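Local structure of cupin 2, conserved barrel domain protein (Novosphingobium aromaticivorans DSM 12444, 3ES1) at residues A[7-12]-A[83-88]; A[12-17]-A[35-40]; A[48-53]-A[65-70]; A[105-110]-A[122-127]. The protein is of unknown function but folds as a cupin, a small beta-barrel domain, and is found as a pair of identical subunits. All coordinates share one frame; numbering follows the deposited sequence.

Contact 1. Residues A[7-12]-A[83-88]; sequences SDSGLP and VVDMLP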
loop_
_atom_site.group_PDB
_atom_site.type_symbol
_atom_site.label_atom_id
_atom_site.label_comp_id
_atom_site.label_asym_id
_atom_site.label_seq_id
_atom_site.Cartn_x
_atom_site.Cartn_y
_atom_site.Cartn_z
ATOM N N SER A 7 -19.823 -6.761 1.390
ATOM C CA SER A 7 -19.555 -5.530 2.147
ATOM C C SER A 7 -20.791 -4.630 2.234
ATOM O O SER A 7 -21.721 -4.677 1.404
ATOM C CB SER A 7 -18.409 -4.745 1.500
ATOM O OG SER A 7 -17.190 -5.489 1.488
ATOM N N ASP A 8 -20.798 -3.808 3.272
ATOM C CA ASP A 8 -21.931 -2.892 3.503
ATOM C C ASP A 8 -22.034 -1.862 2.360
ATOM O O ASP A 8 -23.025 -1.160 2.241
ATOM C CB ASP A 8 -21.833 -2.189 4.863
ATOM C CG ASP A 8 -22.075 -3.144 6.043
ATOM O OD1 ASP A 8 -22.577 -4.258 5.816
ATOM O OD2 ASP A 8 -21.764 -2.787 7.206
ATOM N N SER A 9 -20.981 -1.767 1.537
ATOM C CA SER A 9 -20.949 -0.849 0.385
ATOM C C SER A 9 -21.506 -1.541 -0.846
ATOM O O SER A 9 -21.667 -0.932 -1.899
ATOM C CB SER A 9 -19.510 -0.480 0.056
ATOM O OG SER A 9 -18.780 -1.690 -0.124
ATOM N N GLY A 10 -21.778 -2.828 -0.698
ATOM C CA GLY A 10 -22.224 -3.669 -1.832
ATOM C C GLY A 10 -21.125 -4.287 -2.665
ATOM O O GLY A 10 -21.396 -5.040 -3.636
ATOM N N LEU A 11 -19.903 -3.977 -2.271
ATOM C CA LEU A 11 -18.678 -4.547 -2.896
ATOM C C LEU A 11 -18.214 -5.846 -2.214
ATOM O O LEU A 11 -18.586 -6.127 -1.076
ATOM C CB LEU A 11 -17.556 -3.519 -2.857
ATOM C CG LEU A 11 -17.763 -2.231 -3.640
ATOM C CD1 LEU A 11 -16.588 -1.274 -3.447
ATOM C CD2 LEU A 11 -17.920 -2.575 -5.112
ATOM N N PRO A 12 -17.456 -6.679 -2.932
ATOM C CA PRO A 12 -16.998 -7.970 -2.384
ATOM C C PRO A 12 -16.199 -7.848 -1.104
ATOM O O PRO A 12 -15.584 -6.811 -0.870
ATOM C CB PRO A 12 -16.081 -8.507 -3.494
ATOM C CG PRO A 12 -16.598 -7.922 -4.732
ATOM C CD PRO A 12 -16.986 -6.496 -4.325
ATOM N N VAL A 83 -8.796 -0.716 4.110
ATOM C CA VAL A 83 -9.621 -0.551 2.938
ATOM C C VAL A 83 -10.848 0.327 3.275
ATOM O O VAL A 83 -11.581 0.079 4.250
ATOM C CB VAL A 83 -10.055 -1.930 2.358
ATOM C CG1 VAL A 83 -11.008 -1.736 1.177
ATOM C CG2 VAL A 83 -8.863 -2.806 1.996
ATOM N N VAL A 84 -11.021 1.366 2.480
ATOM C CA VAL A 84 -12.151 2.341 2.658
ATOM C C VAL A 84 -12.998 2.386 1.397
ATOM O O VAL A 84 -12.504 2.631 0.286
ATOM C CB VAL A 84 -11.686 3.784 3.067
ATOM C CG1 VAL A 84 -12.877 4.729 3.276
ATOM C CG2 VAL A 84 -10.869 3.727 4.363
ATOM N N ASP A 85 -14.283 2.112 1.588
ATOM C CA ASP A 85 -15.275 2.201 0.495
ATOM C C ASP A 85 -16.079 3.448 0.701
ATOM O O ASP A 85 -16.902 3.534 1.615
ATOM C CB ASP A 85 -16.223 1.014 0.486
ATOM C CG ASP A 85 -15.519 -0.324 0.272
ATOM O OD1 ASP A 85 -14.324 -0.367 -0.101
ATOM O OD2 ASP A 85 -16.201 -1.356 0.433
HETATM N N MSE A 86 -15.817 4.416 -0.169
HETATM C CA MSE A 86 -16.520 5.703 -0.177
HETATM C C MSE A 86 -17.831 5.493 -0.922
HETATM O O MSE A 86 -17.849 5.008 -2.059
HETATM C CB MSE A 86 -15.701 6.807 -0.864
HETATM C CG MSE A 86 -14.377 7.225 -0.180
HETATM SE SE MSE A 86 -14.551 7.736 1.682
HETATM C CE MSE A 86 -15.274 9.514 1.603
ATOM N N LEU A 87 -18.927 5.832 -0.261
ATOM C CA LEU A 87 -20.270 5.608 -0.838
ATOM C C LEU A 87 -20.678 6.723 -1.798
ATOM O O LEU A 87 -20.169 7.845 -1.705
ATOM C CB LEU A 87 -21.327 5.394 0.266
ATOM C CG LEU A 87 -21.510 3.967 0.859
ATOM C CD1 LEU A 87 -20.276 3.263 1.183
ATOM C CD2 LEU A 87 -22.366 3.965 2.072
ATOM N N PRO A 88 -21.565 6.407 -2.764
ATOM C CA PRO A 88 -21.893 7.423 -3.782
ATOM C C PRO A 88 -22.518 8.671 -3.169
ATOM O O PRO A 88 -23.362 8.569 -2.301
ATOM C CB PRO A 88 -22.891 6.708 -4.710
ATOM C CG PRO A 88 -23.106 5.414 -4.197
ATOM C CD PRO A 88 -22.152 5.105 -3.083
#
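Asp85 and Ser9 form the polar centre where the N-terminal loop 7-12 lies against the end of strand 79-86; their CA atoms, 6.4 Å apart, are the nearest pair of the two segments. At Asp85, CG stands anti to the carbonyl carbon (chi1 -61°), and OD2 accepts a hydrogen bond from Ser9 OG at 2.7 Å. The hydroxyl arrives on the anti side of that oxygen, 29° out of the carboxylate plane. Ser9 CB also lies against the carboxylate stem, 3.6 Å from Asp85 CB, while Leu11 CD1 comes to 3.9 Å from Asp85 OD2 and puts a methyl group beside the acid. Asp85 has further partners: OD2 also bonds Thr37 OG1, and OD1 forms a salt bridge with Arg146, so both oxygens of this buried carboxylate are engaged. Further on, Leu87 adds an apolar touch, its CD1 lying 4.0 Å from Ser9 CB. The loop contains a type I beta turn from Ser7 to Gly10, closed by Gly10 N to Ser7 O at 2.8 Å, and this turn presents Ser9 to the strand. Beyond strand 79-86, loop 7-12 packs on three more strands of the main antiparallel sheet of the cupin fold: Ser7 and Ser9 touch strand 27-39, Asp8 and Ser9 touch 45-53, and Leu11 lies on Arg146 of 145-153.

Contact 2. Residues A[12-17]-A[35-40]; sequences PPVQRV and TPTRMI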
loop_
_atom_site.group_PDB
_atom_site.type_symbol
_atom_site.label_atom_id
_atom_site.label_comp_id
_atom_site.label_asym_id
_atom_site.label_seq_id
_atom_site.Cartn_x
_atom_site.Cartn_y
_atom_site.Cartn_z
ATOM N N PRO A 12 -17.456 -6.679 -2.932
ATOM C CA PRO A 12 -16.998 -7.970 -2.384
ATOM C C PRO A 12 -16.199 -7.848 -1.104
ATOM O O PRO A 12 -15.584 -6.811 -0.870
ATOM C CB PRO A 12 -16.081 -8.507 -3.494
ATOM C CG PRO A 12 -16.598 -7.922 -4.732
ATOM C CD PRO A 12 -16.986 -6.496 -4.325
ATOM N N PRO A 13 -16.251 -8.877 -0.246
ATOM C CA PRO A 13 -15.369 -8.867 0.927
ATOM C C PRO A 13 -13.939 -9.004 0.481
ATOM O O PRO A 13 -13.644 -9.349 -0.660
ATOM C CB PRO A 13 -15.799 -10.094 1.737
ATOM C CG PRO A 13 -16.478 -11.016 0.748
ATOM C CD PRO A 13 -17.060 -10.107 -0.341
ATOM N N VAL A 14 -13.049 -8.756 1.418
ATOM C CA VAL A 14 -11.612 -8.708 1.143
ATOM C C VAL A 14 -10.862 -9.925 1.723
ATOM O O VAL A 14 -10.939 -10.212 2.888
ATOM C CB VAL A 14 -11.028 -7.406 1.743
ATOM C CG1 VAL A 14 -9.485 -7.317 1.528
ATOM C CG2 VAL A 14 -11.788 -6.154 1.210
ATOM N N GLN A 15 -10.154 -10.630 0.856
ATOM C CA GLN A 15 -9.226 -11.702 1.253
ATOM C C GLN A 15 -7.941 -11.109 1.782
ATOM O O GLN A 15 -7.313 -10.259 1.133
ATOM C CB GLN A 15 -8.913 -12.612 0.029
ATOM C CG GLN A 15 -7.918 -13.756 0.286
ATOM C CD GLN A 15 -7.481 -14.413 -0.994
ATOM O OE1 GLN A 15 -7.612 -13.821 -2.096
ATOM N NE2 GLN A 15 -6.916 -15.619 -0.877
ATOM N N ARG A 16 -7.549 -11.598 2.954
ATOM C CA ARG A 16 -6.288 -11.265 3.610
ATOM C C ARG A 16 -5.468 -12.542 3.832
ATOM O O ARG A 16 -5.958 -13.524 4.400
ATOM C CB ARG A 16 -6.540 -10.558 4.950
ATOM C CG ARG A 16 -5.238 -10.142 5.708
ATOM C CD ARG A 16 -5.555 -9.494 7.053
ATOM N NE ARG A 16 -5.840 -10.482 8.068
ATOM C CZ ARG A 16 -5.665 -10.317 9.367
ATOM N NH1 ARG A 16 -5.201 -9.178 9.850
ATOM N NH2 ARG A 16 -5.945 -11.316 10.174
ATOM N N VAL A 17 -4.241 -12.514 3.356
ATOM C CA VAL A 17 -3.315 -13.626 3.528
ATOM C C VAL A 17 -2.108 -13.129 4.258
ATOM O O VAL A 17 -1.420 -12.231 3.784
ATOM C CB VAL A 17 -2.888 -14.268 2.166
ATOM C CG1 VAL A 17 -1.760 -15.311 2.390
ATOM C CG2 VAL A 17 -4.113 -14.876 1.400
ATOM N N THR A 35 -13.215 -11.134 4.583
ATOM C CA THR A 35 -13.951 -10.270 5.515
ATOM C C THR A 35 -14.539 -9.016 4.833
ATOM O O THR A 35 -13.857 -8.353 4.071
ATOM C CB THR A 35 -12.996 -9.779 6.633
ATOM O OG1 THR A 35 -12.397 -10.921 7.250
ATOM C CG2 THR A 35 -13.741 -9.037 7.725
ATOM N N PRO A 36 -15.817 -8.692 5.109
ATOM C CA PRO A 36 -16.425 -7.501 4.520
ATOM C C PRO A 36 -15.937 -6.202 5.116
ATOM O O PRO A 36 -15.570 -6.152 6.273
ATOM C CB PRO A 36 -17.917 -7.698 4.835
ATOM C CG PRO A 36 -17.909 -8.455 6.139
ATOM C CD PRO A 36 -16.774 -9.436 5.955
ATOM N N THR A 37 -15.958 -5.142 4.308
ATOM C CA THR A 37 -15.907 -3.788 4.862
ATOM C C THR A 37 -17.284 -3.522 5.511
ATOM O O THR A 37 -18.321 -3.995 5.068
ATOM C CB THR A 37 -15.513 -2.671 3.828
ATOM O OG1 THR A 37 -16.590 -2.439 2.892
ATOM C CG2 THR A 37 -14.152 -2.979 3.096
ATOM N N ARG A 38 -17.242 -2.795 6.615
ATOM C CA ARG A 38 -18.435 -2.460 7.399
ATOM C C ARG A 38 -18.648 -0.955 7.566
ATOM O O ARG A 38 -17.714 -0.130 7.650
ATOM C CB ARG A 38 -18.359 -3.141 8.767
ATOM C CG ARG A 38 -18.213 -4.695 8.713
ATOM C CD ARG A 38 -19.334 -5.306 7.935
ATOM N NE ARG A 38 -20.599 -5.136 8.615
ATOM C CZ ARG A 38 -21.022 -5.939 9.577
ATOM N NH1 ARG A 38 -20.233 -6.936 9.960
ATOM N NH2 ARG A 38 -22.201 -5.733 10.160
HETATM N N MSE A 39 -19.923 -0.615 7.634
HETATM C CA MSE A 39 -20.395 0.772 7.701
HETATM C C MSE A 39 -19.909 1.480 8.951
HETATM O O MSE A 39 -19.896 0.932 10.048
HETATM C CB MSE A 39 -21.937 0.839 7.646
HETATM C CG MSE A 39 -22.445 2.168 7.171
HETATM SE SE MSE A 39 -22.155 2.522 5.273
HETATM C CE MSE A 39 -23.548 1.426 4.490
ATOM N N ILE A 40 -19.458 2.706 8.763
ATOM C CA ILE A 40 -19.155 3.594 9.907
ATOM C C ILE A 40 -20.461 4.337 10.305
ATOM O O ILE A 40 -21.419 4.416 9.499
ATOM C CB ILE A 40 -18.019 4.610 9.614
ATOM C CG1 ILE A 40 -18.455 5.633 8.540
ATOM C CG2 ILE A 40 -16.679 3.906 9.248
ATOM C CD1 ILE A 40 -17.338 6.484 8.109
#
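Val14 and Thr35 pair through both of their backbone polar groups. Val14 N donates to Thr35 O at 2.8 Å with an almost straight N-H...O angle of 177°, and Thr35 N returns a bond to Val14 O at 3.0 Å. These reciprocal bonds define an antiparallel hydrogen-bonded pair, which belongs to the beta hairpin of strands 14-21 and 27-39. Strand 14-21 is outermost within the chain, but a parallel strand of the second subunit continues the sheet across the interface. Just before the pair, Pro13 has no N-H to offer and meets the other segment through carbon: its CB lies 3.5 Å from Thr35 O and 4.4 Å from Pro36 CD. Val14 CG2, anti to its own carbonyl carbon, is turned to the Thr37 side, where it lies a loose 4.4 Å from Thr37 CG2. The hydroxyls of the second segment find partners beyond this pairing: Thr35 OG1 bonds Asp33 OD2, while Thr37 OG1, besides Asp85, bonds Ser46 OG. Arg16 forms salt bridges through NE to Asp33 and through NH1 to Asp65. Gln15 uses both ends of its amide, OE1 accepting from Arg123 N of the second subunit and NE2 bonding Thr121 O of that subunit as well as Glu32 of its own chain.

Contact 3. Residues A[48-53]-A[65-70]; sequences LLVWTT and DGRQRE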
loop_
_atom_site.group_PDB
_atom_site.type_symbol
_atom_site.label_atom_id
_atom_site.label_comp_id
_atom_site.label_asym_id
_atom_site.label_seq_id
_atom_site.Cartn_x
_atom_site.Cartn_y
_atom_site.Cartn_z
ATOM N N LEU A 48 -12.495 -1.481 6.298
ATOM C CA LEU A 48 -11.846 -2.638 6.907
ATOM C C LEU A 48 -10.414 -2.391 7.206
ATOM O O LEU A 48 -9.639 -2.134 6.288
ATOM C CB LEU A 48 -11.960 -3.878 5.995
ATOM C CG LEU A 48 -11.328 -5.227 6.368
ATOM C CD1 LEU A 48 -11.981 -5.846 7.634
ATOM C CD2 LEU A 48 -11.372 -6.238 5.196
ATOM N N LEU A 49 -10.054 -2.503 8.492
ATOM C CA LEU A 49 -8.626 -2.561 8.913
ATOM C C LEU A 49 -8.010 -3.875 8.488
ATOM O O LEU A 49 -8.575 -4.939 8.708
ATOM C CB LEU A 49 -8.520 -2.381 10.429
ATOM C CG LEU A 49 -7.142 -2.360 11.034
ATOM C CD1 LEU A 49 -6.272 -1.319 10.348
ATOM C CD2 LEU A 49 -7.234 -2.197 12.528
ATOM N N VAL A 50 -6.837 -3.807 7.877
ATOM C CA VAL A 50 -6.187 -5.009 7.391
ATOM C C VAL A 50 -4.977 -5.402 8.242
ATOM O O VAL A 50 -4.848 -6.547 8.616
ATOM C CB VAL A 50 -5.855 -4.872 5.886
ATOM C CG1 VAL A 50 -4.990 -6.013 5.428
ATOM C CG2 VAL A 50 -7.224 -4.863 5.097
ATOM N N TRP A 51 -4.131 -4.426 8.535
ATOM C CA TRP A 51 -2.909 -4.621 9.323
ATOM C C TRP A 51 -2.417 -3.297 9.886
ATOM O O TRP A 51 -2.735 -2.216 9.362
ATOM C CB TRP A 51 -1.785 -5.276 8.457
ATOM C CG TRP A 51 -0.712 -6.005 9.256
ATOM C CD1 TRP A 51 0.496 -5.523 9.619
ATOM C CD2 TRP A 51 -0.810 -7.309 9.845
ATOM N NE1 TRP A 51 1.171 -6.429 10.387
ATOM C CE2 TRP A 51 0.399 -7.547 10.534
ATOM C CE3 TRP A 51 -1.804 -8.295 9.865
ATOM C CZ2 TRP A 51 0.634 -8.739 11.236
ATOM C CZ3 TRP A 51 -1.571 -9.450 10.517
ATOM C CH2 TRP A 51 -0.363 -9.676 11.210
ATOM N N THR A 52 -1.618 -3.440 10.930
ATOM C CA THR A 52 -0.868 -2.357 11.572
ATOM C C THR A 52 0.464 -2.855 12.069
ATOM O O THR A 52 0.613 -4.028 12.407
ATOM C CB THR A 52 -1.595 -1.789 12.792
ATOM O OG1 THR A 52 -1.673 -2.773 13.823
ATOM C CG2 THR A 52 -2.996 -1.309 12.404
ATOM N N THR A 53 1.434 -1.961 12.139
ATOM C CA THR A 53 2.695 -2.241 12.863
ATOM C C THR A 53 2.846 -1.180 13.941
ATOM O O THR A 53 2.483 -0.013 13.720
ATOM C CB THR A 53 3.904 -2.257 11.876
ATOM O OG1 THR A 53 4.129 -0.950 11.353
ATOM C CG2 THR A 53 3.631 -3.216 10.736
ATOM N N ASP A 65 -1.502 -10.103 15.624
ATOM C CA ASP A 65 -2.397 -9.749 14.509
ATOM C C ASP A 65 -2.610 -8.240 14.472
ATOM O O ASP A 65 -3.094 -7.639 15.428
ATOM C CB ASP A 65 -3.746 -10.473 14.584
ATOM C CG ASP A 65 -4.577 -10.263 13.357
ATOM O OD1 ASP A 65 -4.456 -9.227 12.676
ATOM O OD2 ASP A 65 -5.399 -11.115 13.052
ATOM N N GLY A 66 -2.178 -7.644 13.364
ATOM C CA GLY A 66 -2.175 -6.222 13.187
ATOM C C GLY A 66 -3.568 -5.617 13.225
ATOM O O GLY A 66 -3.738 -4.427 13.492
ATOM N N ARG A 67 -4.563 -6.471 13.025
ATOM C CA ARG A 67 -5.952 -6.042 12.979
ATOM C C ARG A 67 -6.490 -5.944 14.418
ATOM O O ARG A 67 -7.485 -5.302 14.685
ATOM C CB ARG A 67 -6.769 -7.026 12.118
ATOM C CG ARG A 67 -8.196 -6.835 12.108
ATOM C CD ARG A 67 -8.865 -7.875 11.181
ATOM N NE ARG A 67 -8.866 -7.498 9.774
ATOM C CZ ARG A 67 -9.000 -8.340 8.745
ATOM N NH1 ARG A 67 -9.173 -9.632 8.940
ATOM N NH2 ARG A 67 -8.970 -7.888 7.505
ATOM N N GLN A 68 -5.751 -6.525 15.350
ATOM C CA GLN A 68 -6.206 -6.637 16.726
ATOM C C GLN A 68 -5.207 -6.042 17.685
ATOM O O GLN A 68 -5.105 -6.473 18.821
ATOM C CB GLN A 68 -6.422 -8.109 17.110
ATOM C CG GLN A 68 -7.386 -8.876 16.235
ATOM C CD GLN A 68 -8.817 -8.351 16.325
ATOM O OE1 GLN A 68 -9.215 -7.737 17.330
ATOM N NE2 GLN A 68 -9.604 -8.605 15.284
ATOM N N ARG A 69 -4.428 -5.097 17.226
ATOM C CA ARG A 69 -3.401 -4.482 18.047
ATOM C C ARG A 69 -3.982 -3.368 18.899
ATOM O O ARG A 69 -4.735 -2.513 18.416
ATOM C CB ARG A 69 -2.285 -3.957 17.132
ATOM C CG ARG A 69 -1.116 -3.324 17.806
ATOM C CD ARG A 69 -0.122 -2.740 16.780
ATOM N NE ARG A 69 0.245 -3.640 15.698
ATOM C CZ ARG A 69 1.118 -4.625 15.830
ATOM N NH1 ARG A 69 1.644 -4.870 17.029
ATOM N NH2 ARG A 69 1.459 -5.379 14.795
ATOM N N GLU A 70 -3.632 -3.410 20.178
ATOM C CA GLU A 70 -3.949 -2.334 21.124
ATOM C C GLU A 70 -3.429 -1.008 20.616
ATOM O O GLU A 70 -2.369 -0.904 20.013
ATOM C CB GLU A 70 -3.352 -2.619 22.509
#
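Arg67 and Arg69 reach strand 45-53 side-on, each with NE and NH2, but they grip different acceptors. The Arg67 guanidinium meets Leu49 O at its edge, 1° out of the group's plane, and both nitrogens converge on that oxygen, NE at 2.8 Å and NH2 at 3.2 Å. A bend at chi3 (-83°) turns NE of Arg67 toward this oxygen. Arg67 NH2 also lies 3.6 Å from Leu48 CD1. The side chains of Arg69 and Thr52 slide past each other in opposite directions; Arg69 NE bonds Thr52 OG1 at 2.8 Å and Arg69 NH2 bonds Thr52 O at 2.9 Å. Thr52 OG1 in turn donates to a lone pair of Gly66 O, in the carbonyl plane, at 2.7 Å. Between the arginines, Trp51 turns one face to the loop: Gly66 CA stands 3.8 Å from the centroid of the six-membered ring in a CH-pi contact, only 14° off the ring normal. Asp65 OD1 accepts from Arg67 N, an Asx turn. Val50 and Trp51 form a classic beta bulge opposite Ile81. An alanine at Arg67 would probably leave Leu49 O without its two donors and take from Asp33 one of its two arginine partners. The loop is therefore held by arginines bonding to backbone oxygens and the Thr52 hydroxyl, while the outer nitrogens, NH1 of Arg67 and of Arg69, pair with Asp33 and Asp62.

Contact 4. Residues A[105-110]-A[122-127]; sequences VLEGEI and VRQGGI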
loop_
_atom_site.group_PDB
_atom_site.type_symbol
_atom_site.label_atom_id
_atom_site.label_comp_id
_atom_site.label_asym_id
_atom_site.label_seq_id
_atom_site.Cartn_x
_atom_site.Cartn_y
_atom_site.Cartn_z
ATOM N N VAL A 105 -6.511 3.229 -5.802
ATOM C CA VAL A 105 -7.938 3.136 -6.165
ATOM C C VAL A 105 -8.215 1.750 -6.777
ATOM O O VAL A 105 -7.783 1.456 -7.910
ATOM C CB VAL A 105 -8.416 4.309 -7.079
ATOM C CG1 VAL A 105 -9.932 4.267 -7.258
ATOM C CG2 VAL A 105 -7.987 5.688 -6.539
ATOM N N LEU A 106 -8.991 0.919 -6.068
ATOM C CA LEU A 106 -9.156 -0.466 -6.505
ATOM C C LEU A 106 -10.323 -0.614 -7.463
ATOM O O LEU A 106 -10.341 -1.447 -8.394
ATOM C CB LEU A 106 -9.337 -1.422 -5.297
ATOM C CG LEU A 106 -8.222 -1.426 -4.196
ATOM C CD1 LEU A 106 -8.428 -2.585 -3.242
ATOM C CD2 LEU A 106 -6.831 -1.446 -4.778
ATOM N N GLU A 107 -11.320 0.189 -7.180
ATOM C CA GLU A 107 -12.626 0.138 -7.868
ATOM C C GLU A 107 -13.288 1.506 -7.825
ATOM O O GLU A 107 -13.338 2.149 -6.791
ATOM C CB GLU A 107 -13.543 -0.881 -7.191
ATOM C CG GLU A 107 -14.992 -0.754 -7.523
ATOM C CD GLU A 107 -15.379 -1.191 -8.939
ATOM O OE1 GLU A 107 -14.591 -1.916 -9.605
ATOM O OE2 GLU A 107 -16.500 -0.798 -9.374
ATOM N N GLY A 108 -13.810 1.935 -8.967
ATOM C CA GLY A 108 -14.444 3.223 -9.078
ATOM C C GLY A 108 -13.434 4.348 -9.209
ATOM O O GLY A 108 -12.281 4.137 -9.527
ATOM N N GLU A 109 -13.931 5.553 -8.996
ATOM C CA GLU A 109 -13.099 6.729 -8.941
ATOM C C GLU A 109 -13.540 7.687 -7.872
ATOM O O GLU A 109 -14.677 7.669 -7.385
ATOM C CB GLU A 109 -12.993 7.427 -10.280
ATOM C CG GLU A 109 -14.272 7.907 -10.883
ATOM C CD GLU A 109 -14.049 8.384 -12.315
ATOM O OE1 GLU A 109 -13.400 7.669 -13.108
ATOM O OE2 GLU A 109 -14.482 9.482 -12.639
ATOM N N ILE A 110 -12.581 8.522 -7.538
ATOM C CA ILE A 110 -12.633 9.402 -6.365
ATOM C C ILE A 110 -12.109 10.825 -6.647
ATOM O O ILE A 110 -11.173 11.037 -7.419
ATOM C CB ILE A 110 -11.831 8.804 -5.172
ATOM C CG1 ILE A 110 -12.377 9.352 -3.850
ATOM C CG2 ILE A 110 -10.342 9.141 -5.287
ATOM C CD1 ILE A 110 -13.816 8.827 -3.471
ATOM N N VAL A 122 -9.021 10.947 -9.124
ATOM C CA VAL A 122 -8.118 9.815 -9.247
ATOM C C VAL A 122 -8.935 8.631 -9.715
ATOM O O VAL A 122 -9.862 8.169 -9.059
ATOM C CB VAL A 122 -7.395 9.444 -7.956
ATOM C CG1 VAL A 122 -6.322 8.392 -8.241
ATOM C CG2 VAL A 122 -6.762 10.690 -7.321
ATOM N N ARG A 123 -8.580 8.193 -10.905
ATOM C CA ARG A 123 -9.302 7.150 -11.572
ATOM C C ARG A 123 -8.903 5.772 -11.052
ATOM O O ARG A 123 -7.943 5.602 -10.294
ATOM C CB ARG A 123 -9.068 7.251 -13.096
ATOM C CG ARG A 123 -9.553 8.526 -13.724
ATOM C CD ARG A 123 -9.185 8.561 -15.235
ATOM N NE ARG A 123 -7.746 8.529 -15.431
ATOM C CZ ARG A 123 -6.974 9.619 -15.419
ATOM N NH1 ARG A 123 -7.501 10.815 -15.217
ATOM N NH2 ARG A 123 -5.669 9.516 -15.552
ATOM N N GLN A 124 -9.707 4.806 -11.434
ATOM C CA GLN A 124 -9.465 3.421 -11.039
ATOM C C GLN A 124 -8.061 3.010 -11.449
ATOM O O GLN A 124 -7.591 3.337 -12.540
ATOM C CB GLN A 124 -10.534 2.494 -11.614
ATOM C CG GLN A 124 -10.470 1.082 -11.090
ATOM C CD GLN A 124 -11.630 0.224 -11.554
ATOM O OE1 GLN A 124 -12.827 0.604 -11.471
ATOM N NE2 GLN A 124 -11.282 -0.942 -12.092
ATOM N N GLY A 125 -7.354 2.347 -10.535
ATOM C CA GLY A 125 -5.972 1.947 -10.737
ATOM C C GLY A 125 -4.946 3.000 -10.420
ATOM O O GLY A 125 -3.744 2.740 -10.440
ATOM N N GLY A 126 -5.436 4.202 -10.117
ATOM C CA GLY A 126 -4.602 5.337 -9.757
ATOM C C GLY A 126 -4.036 5.270 -8.339
ATOM O O GLY A 126 -4.631 4.654 -7.423
ATOM N N ILE A 127 -2.899 5.930 -8.168
ATOM C CA ILE A 127 -2.215 6.004 -6.866
ATOM C C ILE A 127 -1.983 7.430 -6.395
ATOM O O ILE A 127 -1.486 8.291 -7.134
ATOM C CB ILE A 127 -0.865 5.239 -6.900
ATOM C CG1 ILE A 127 -1.119 3.741 -7.219
ATOM C CG2 ILE A 127 -0.118 5.411 -5.578
ATOM C CD1 ILE A 127 0.167 2.873 -7.512
HETATM O O HOH W 1 -14.368 -2.223 -12.291
HETATM O O HOH W 2 -12.065 5.182 -13.109
#
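A classic beta bulge at Leu106 and Glu107, both facing Arg146, and a type II turn from Arg123 to Gly126 meet here within the cupin domain. Val105 N donates to Gly126 O at 2.9 Å, and Gly125 N returns a bond to Val105 O. Past the bulge, Ile110 and Val122 form an antiparallel hydrogen-bonded pair, with Val122 N to Ile110 O at 2.7 Å. Between these pairings lies an apolar contact in which Val105 CG2 meets Val122 CG1 at 3.6 Å; CG1 of Val105 is anti to the backbone N (chi1 -172°), and CG2 lies beside that N. Ile110 CG2 packs against Val122 CB at 4.0 Å. An alanine at Val105 would probably open a gap beside Val122 CG1 and lose the touch of the CG1 methyl on Arg123 O and Gln124 CA. Gln124 spans the bend with an extended side chain, its OE1 accepting from Gly108 N at 3.0 Å, the donor 37° above the amide carbonyl plane. One water donates to Glu107 OE1 and weakly accepts from Gln124 NE2; another donates to Glu109 OE1 at 2.8 Å and accepts from Gln124 N. Gly108 and Gly125 both have positive phi, which favours glycine. The chemistry is thus divided: valine and isoleucine methyl groups fill the buried side, whereas backbone groups at the bend are satisfied by the Gln124 amide and by water.

From the N terminus, residues 7-12 open the widest loop, which contact 1 closes at the end of strand 79-86. Contacts 2 and 3 are nested inside it, one after the other: contact 2 joins the hairpin strands 14-21 and 27-39, and contact 3 folds the loop after strand 45-53 back onto that strand. Contact 4 follows in series once contact 1 has closed. Contacts 1 and 2 share Pro12, and contact 2 meets contact 3 where strands 27-39 and 45-53 are neighbours in the sheet. Met86 packs on Ile110 between contacts 1 and 4. Contacts 3 and 4, their centres 24 Å apart, lie on opposite sides of the chain's centre, yet both touch the second subunit.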